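Local coordinates for 3-oxoacyl-[acyl-carrier-protein] synthase 2 (Rickettsia rickettsii, PDB 4JGA) that probably catalyses the condensing step of bacterial fatty acid synthesis, extending an acyl chain with a two-carbon unit from malonyl-acyl-carrier protein, at residues 15-20 with 277-282; 58-63 with 228-233. All coordinates share one frame; numbering follows the deposited sequence.

Contact 1 of 2, residues 15-20 with 277-282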
loop_
_atom_site.group_PDB
_atom_site.type_symbol
_atom_site.label_atom_id
_atom_site.label_comp_id
_atom_site.label_asym_id
_atom_site.label_seq_id
_atom_site.Cartn_x
_atom_site.Cartn_y
_atom_site.Cartn_z
ATOM N N ASN A 15 -17.033 0.974 19.949
ATOM C CA ASN A 15 -15.789 1.594 19.409
ATOM C C ASN A 15 -14.791 1.527 20.499
ATOM O O ASN A 15 -15.049 2.023 21.575
ATOM C CB ASN A 15 -15.955 3.071 19.053
ATOM C CG ASN A 15 -16.480 3.274 17.662
ATOM O OD1 ASN A 15 -16.704 2.323 16.899
ATOM N ND2 ASN A 15 -16.708 4.536 17.324
ATOM N N LYS A 16 -13.650 0.942 20.213
ATOM C CA LYS A 16 -12.606 0.773 21.209
ATOM C C LYS A 16 -11.731 1.992 21.164
ATOM O O LYS A 16 -11.543 2.589 20.088
ATOM C CB LYS A 16 -11.781 -0.461 20.867
ATOM C CG LYS A 16 -12.594 -1.749 20.843
ATOM C CD LYS A 16 -13.108 -2.067 22.235
ATOM C CE LYS A 16 -13.809 -3.409 22.257
ATOM N NZ LYS A 16 -14.354 -3.617 23.612
ATOM N N ARG A 17 -11.198 2.354 22.322
ATOM C CA ARG A 17 -10.213 3.412 22.411
ATOM C C ARG A 17 -8.838 2.846 22.079
ATOM O O ARG A 17 -8.556 1.680 22.378
ATOM C CB ARG A 17 -10.230 4.024 23.812
ATOM C CG ARG A 17 -11.524 4.763 24.059
ATOM C CD ARG A 17 -11.641 5.246 25.478
ATOM N NE ARG A 17 -10.612 6.238 25.788
ATOM C CZ ARG A 17 -10.342 6.642 27.029
ATOM N NH1 ARG A 17 -11.012 6.159 28.055
ATOM N NH2 ARG A 17 -9.390 7.516 27.254
ATOM N N VAL A 18 -7.990 3.667 21.453
ATOM C CA VAL A 18 -6.701 3.220 20.944
ATOM C C VAL A 18 -5.556 4.087 21.470
ATOM O O VAL A 18 -5.543 5.314 21.296
ATOM C CB VAL A 18 -6.672 3.253 19.409
ATOM C CG1 VAL A 18 -5.348 2.738 18.871
ATOM C CG2 VAL A 18 -7.846 2.471 18.853
ATOM N N VAL A 19 -4.595 3.431 22.107
ATOM C CA VAL A 19 -3.481 4.118 22.735
ATOM C C VAL A 19 -2.172 3.687 22.096
ATOM O O VAL A 19 -2.106 2.660 21.387
ATOM C CB VAL A 19 -3.462 3.900 24.276
ATOM C CG1 VAL A 19 -4.690 4.531 24.922
ATOM C CG2 VAL A 19 -3.377 2.440 24.649
ATOM N N ILE A 20 -1.163 4.512 22.313
ATOM C CA ILE A 20 0.180 4.328 21.804
ATOM C C ILE A 20 1.028 3.756 22.947
ATOM O O ILE A 20 1.211 4.438 23.987
ATOM C CB ILE A 20 0.789 5.677 21.403
ATOM C CG1 ILE A 20 -0.124 6.455 20.420
ATOM C CG2 ILE A 20 2.160 5.472 20.787
ATOM C CD1 ILE A 20 0.201 7.953 20.348
ATOM N N TYR A 277 1.709 6.335 25.985
ATOM C CA TYR A 277 2.222 7.645 25.568
ATOM C C TYR A 277 1.120 8.656 25.268
ATOM O O TYR A 277 1.356 9.861 25.376
ATOM C CB TYR A 277 3.055 7.503 24.308
ATOM C CG TYR A 277 4.369 6.793 24.492
ATOM C CD1 TYR A 277 5.510 7.499 24.874
ATOM C CD2 TYR A 277 4.493 5.436 24.229
ATOM C CE1 TYR A 277 6.726 6.858 25.034
ATOM C CE2 TYR A 277 5.709 4.794 24.410
ATOM C CZ TYR A 277 6.819 5.524 24.808
ATOM O OH TYR A 277 8.019 4.914 24.952
ATOM N N GLY A 278 -0.068 8.173 24.901
ATOM C CA GLY A 278 -1.111 9.018 24.401
ATOM C C GLY A 278 -2.224 8.223 23.772
ATOM O O GLY A 278 -2.097 7.017 23.542
ATOM N N GLU A 279 -3.320 8.899 23.459
ATOM C CA GLU A 279 -4.450 8.255 22.817
ATOM C C GLU A 279 -4.643 8.854 21.405
ATOM O O GLU A 279 -4.613 10.072 21.218
ATOM C CB GLU A 279 -5.706 8.404 23.664
ATOM C CG GLU A 279 -6.920 7.653 23.102
ATOM C CD GLU A 279 -8.190 7.885 23.896
ATOM O OE1 GLU A 279 -8.107 8.545 24.964
ATOM O OE2 GLU A 279 -9.248 7.359 23.462
ATOM N N VAL A 280 -4.808 7.982 20.423
ATOM C CA VAL A 280 -5.084 8.414 19.058
ATOM C C VAL A 280 -6.587 8.577 18.969
ATOM O O VAL A 280 -7.321 7.617 19.105
ATOM C CB VAL A 280 -4.619 7.380 18.011
ATOM C CG1 VAL A 280 -4.726 7.950 16.608
ATOM C CG2 VAL A 280 -3.189 6.973 18.282
ATOM N N ILE A 281 -7.040 9.806 18.795
ATOM C CA ILE A 281 -8.453 10.099 18.886
ATOM C C ILE A 281 -9.073 10.596 17.590
ATOM O O ILE A 281 -10.285 10.611 17.472
ATOM C CB ILE A 281 -8.778 11.121 20.019
ATOM C CG1 ILE A 281 -7.967 12.415 19.903
ATOM C CG2 ILE A 281 -8.589 10.497 21.381
ATOM C CD1 ILE A 281 -8.526 13.516 20.795
ATOM N N GLY A 282 -8.263 11.035 16.645
ATOM C CA GLY A 282 -8.793 11.563 15.403
ATOM C C GLY A 282 -7.946 11.244 14.211
ATOM O O GLY A 282 -6.701 11.277 14.289
HETATM O O HOH W 1 -9.026 6.367 20.990
#
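Glu279 OE2 is the best-held polar atom: Arg17 NE binds it at 2.9 Å and a water donates a second bond to it. The other carboxylate oxygen, Glu279 OE1, takes Arg17 NH2 at 2.8 Å, so the guanidinium grips the acid side-on with two nitrogens in a salt bridge. Both oxygens lie almost in the guanidinium plane, yet both nitrogens stand above the carboxylate plane, since the two groups are tilted 38° apart. Glu279 reaches out fully extended, whereas Arg17 bends at chi3 (64°) to turn NE and NH2 toward it. The same water accepts from Val18 N and donates to Val280 O at 2.8 Å, filling the place between two backbone groups that stand too far apart to bond directly.

Three backbone bonds join the two segments. Val280 N gives to Val18 O at 2.9 Å, Ile20 N to Gly278 O, and Tyr277 N, just ahead of the strand, to Ile20 O at 2.8 Å, each nearly along the C=O axis. Between the first two, Val19 and Glu279 form an antiparallel non-hydrogen-bonded pair. On the opposite face, Ile20 CG1 meets Val280 CG2 at 3.8 Å, the side chains crossing at about a right angle; Leu263 touches both, and Met196 of helix 187-200 lies against Val280. The segment axes diverge from antiparallel, at 135°.

Strand 18-26, flanked by 257-265, thus pairs with strand 278-287, flanked by 425-432, joining N- and C-terminal family regions in the central mixed sheet, consistent with the two-halved thiolase fold of beta-ketoacyl synthases.

Contact 2 of 2, residues 58-63 with 228-233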
loop_
_atom_site.group_PDB
_atom_site.type_symbol
_atom_site.label_atom_id
_atom_site.label_comp_id
_atom_site.label_asym_id
_atom_site.label_seq_id
_atom_site.Cartn_x
_atom_site.Cartn_y
_atom_site.Cartn_z
ATOM N N LEU A 58 24.079 15.689 -10.596
ATOM C CA LEU A 58 22.804 15.970 -9.936
ATOM C C LEU A 58 22.776 17.370 -9.351
ATOM O O LEU A 58 23.704 17.778 -8.657
ATOM C CB LEU A 58 22.565 14.965 -8.825
ATOM C CG LEU A 58 22.360 13.543 -9.331
ATOM C CD1 LEU A 58 22.362 12.574 -8.160
ATOM C CD2 LEU A 58 21.069 13.467 -10.152
ATOM N N ALA A 59 21.704 18.097 -9.639
ATOM C CA ALA A 59 21.562 19.475 -9.196
ATOM C C ALA A 59 21.335 19.583 -7.698
ATOM O O ALA A 59 21.636 20.610 -7.098
ATOM C CB ALA A 59 20.425 20.141 -9.941
ATOM N N CYS A 60 20.785 18.536 -7.081
ATOM C CA CYS A 60 20.686 18.453 -5.608
ATOM C C CYS A 60 21.686 17.431 -5.089
ATOM O O CYS A 60 21.735 16.323 -5.568
ATOM C CB CYS A 60 19.286 18.061 -5.159
ATOM S SG CYS A 60 19.136 17.946 -3.348
ATOM N N LYS A 61 22.516 17.842 -4.136
ATOM C CA LYS A 61 23.667 17.053 -3.722
ATOM C C LYS A 61 23.614 16.716 -2.239
ATOM O O LYS A 61 24.598 16.258 -1.676
ATOM C CB LYS A 61 24.958 17.827 -4.032
ATOM C CG LYS A 61 25.160 18.087 -5.520
ATOM C CD LYS A 61 26.296 19.060 -5.781
ATOM C CE LYS A 61 26.250 19.555 -7.212
ATOM N NZ LYS A 61 26.510 18.469 -8.197
ATOM N N ILE A 62 22.459 16.939 -1.615
ATOM C CA ILE A 62 22.342 16.823 -0.153
ATOM C C ILE A 62 21.114 16.007 0.221
ATOM O O ILE A 62 20.213 15.841 -0.580
ATOM C CB ILE A 62 22.212 18.203 0.518
ATOM C CG1 ILE A 62 21.004 18.972 -0.047
ATOM C CG2 ILE A 62 23.504 19.001 0.339
ATOM C CD1 ILE A 62 20.598 20.214 0.744
ATOM N N ALA A 63 21.095 15.526 1.453
ATOM C CA ALA A 63 19.984 14.736 1.932
ATOM C C ALA A 63 20.087 14.556 3.437
ATOM O O ALA A 63 21.163 14.705 4.005
ATOM C CB ALA A 63 19.943 13.367 1.231
ATOM N N ARG A 228 11.063 19.081 -10.190
ATOM C CA ARG A 228 11.325 20.401 -9.621
ATOM C C ARG A 228 10.880 20.477 -8.153
ATOM O O ARG A 228 10.486 21.520 -7.675
ATOM C CB ARG A 228 10.684 21.524 -10.496
ATOM C CG ARG A 228 11.000 21.464 -12.014
ATOM C CD ARG A 228 10.068 22.345 -12.881
ATOM N NE ARG A 228 8.658 21.901 -12.764
ATOM C CZ ARG A 228 8.088 20.881 -13.433
ATOM N NH1 ARG A 228 8.759 20.158 -14.357
ATOM N NH2 ARG A 228 6.809 20.576 -13.170
ATOM N N ALA A 229 10.978 19.379 -7.426
ATOM C CA ALA A 229 10.548 19.333 -6.021
ATOM C C ALA A 229 11.650 19.720 -5.004
ATOM O O ALA A 229 11.336 20.079 -3.865
ATOM C CB ALA A 229 10.076 17.937 -5.711
ATOM N N LEU A 230 12.925 19.631 -5.404
ATOM C CA LEU A 230 14.038 19.727 -4.446
ATOM C C LEU A 230 14.735 21.072 -4.370
ATOM O O LEU A 230 14.940 21.733 -5.398
ATOM C CB LEU A 230 15.095 18.650 -4.728
ATOM C CG LEU A 230 14.641 17.196 -4.765
ATOM C CD1 LEU A 230 15.845 16.250 -4.820
ATOM C CD2 LEU A 230 13.771 16.829 -3.554
ATOM N N CYS A 231 15.166 21.452 -3.166
ATOM C CA CYS A 231 16.122 22.563 -3.018
ATOM C C CYS A 231 17.480 22.259 -3.684
ATOM O O CYS A 231 18.160 21.299 -3.324
ATOM C CB CYS A 231 16.381 22.873 -1.539
ATOM S SG CYS A 231 17.395 24.327 -1.322
ATOM N N THR A 232 17.889 23.094 -4.635
ATOM C CA THR A 232 19.151 22.884 -5.340
ATOM C C THR A 232 20.125 24.050 -5.128
ATOM O O THR A 232 21.198 24.044 -5.697
ATOM C CB THR A 232 18.939 22.672 -6.848
ATOM O OG1 THR A 232 18.323 23.819 -7.399
ATOM C CG2 THR A 232 18.033 21.464 -7.131
ATOM N N LYS A 233 19.752 25.006 -4.283
ATOM C CA LYS A 233 20.512 26.218 -4.055
ATOM C C LYS A 233 21.361 26.245 -2.744
ATOM O O LYS A 233 22.113 27.188 -2.518
ATOM C CB LYS A 233 19.544 27.433 -4.065
#
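Apolar packing comes first, and it is carried by Cys60 and Leu230, with Ala59 and Thr232 at the more exposed end. Cys60 CB rests against the tip of Leu230, 3.9 Å from its CD1 methyl, and that branch touches the sulfur of Cys60 as well. Leu230 has its CB directed toward the 58-63 segment, with CG anti to the carbonyl carbon (chi1 -55°), and this torsion together with an extended chi2 carries CD1 to Cys60. Phe224 and Val225 of helix 218-226 pack on Leu230, and Val225 also meets Cys60, so both side chains share the cover of that helix. Thr232 brings its methyl alongside Ala59, CG2 to CB being 3.9 Å. Here Thr232 holds OG1 in the crowded position between the backbone N and the carbonyl carbon (chi1 61°), leaving CG2 for the neighbour.

Approaches to backbone carbonyls form a second group. Ala59 O lies 3.4 Å from Thr232 CB. Cys60 SG, anti to its own backbone N (chi1 180°), comes to 3.5 Å from Cys231 O. The two backbones are nearest, CA to CA, at Cys60 and Thr232, 4.7 Å apart.

The clear hydrogen bonds nearby lie within the 58-63 segment or run from it to neighbouring loop residues. Lys61 NZ folds back onto Leu58 O at 2.9 Å and also reaches Thr55 O. Asn235 acts from outside with both ends of its amide, ND2 donating to Ala59 O and OD1 accepting from Lys61 N. The second subunit adds a border, its Gly149 packing on Leu58 and its Pro153 on Arg228.

What results is loop-on-loop packing: the lead-in to strand 62-64 of the two-stranded antiparallel sheet lies against the loop that follows helix 218-226, a helix closed by a Schellman motif with Arg228, at positive phi, the first residue to leave helical geometry.

How the contacts relate
From the N terminus, the chain begins strand 18-26, one side of contact 1, and passes through the small sheet formed by strands 47-49 and 62-64, where contact 2 takes its first segment. It then runs through many of the helices and three strands of the main sheet before helix 218-226 delivers residues 228-233, which close the shorter loop. Only later, after strand 257-265 and helix 266-271, does strand 278-287 close the longer one, so along the chain the shorter loop lies wholly within the longer. Their centres are 38 Å apart, on opposite sides of the chain's centre, without touching. Contact 1 ties N- and C-terminal regions within the main sheet; contact 2 joins peripheral loops of the N-terminal region.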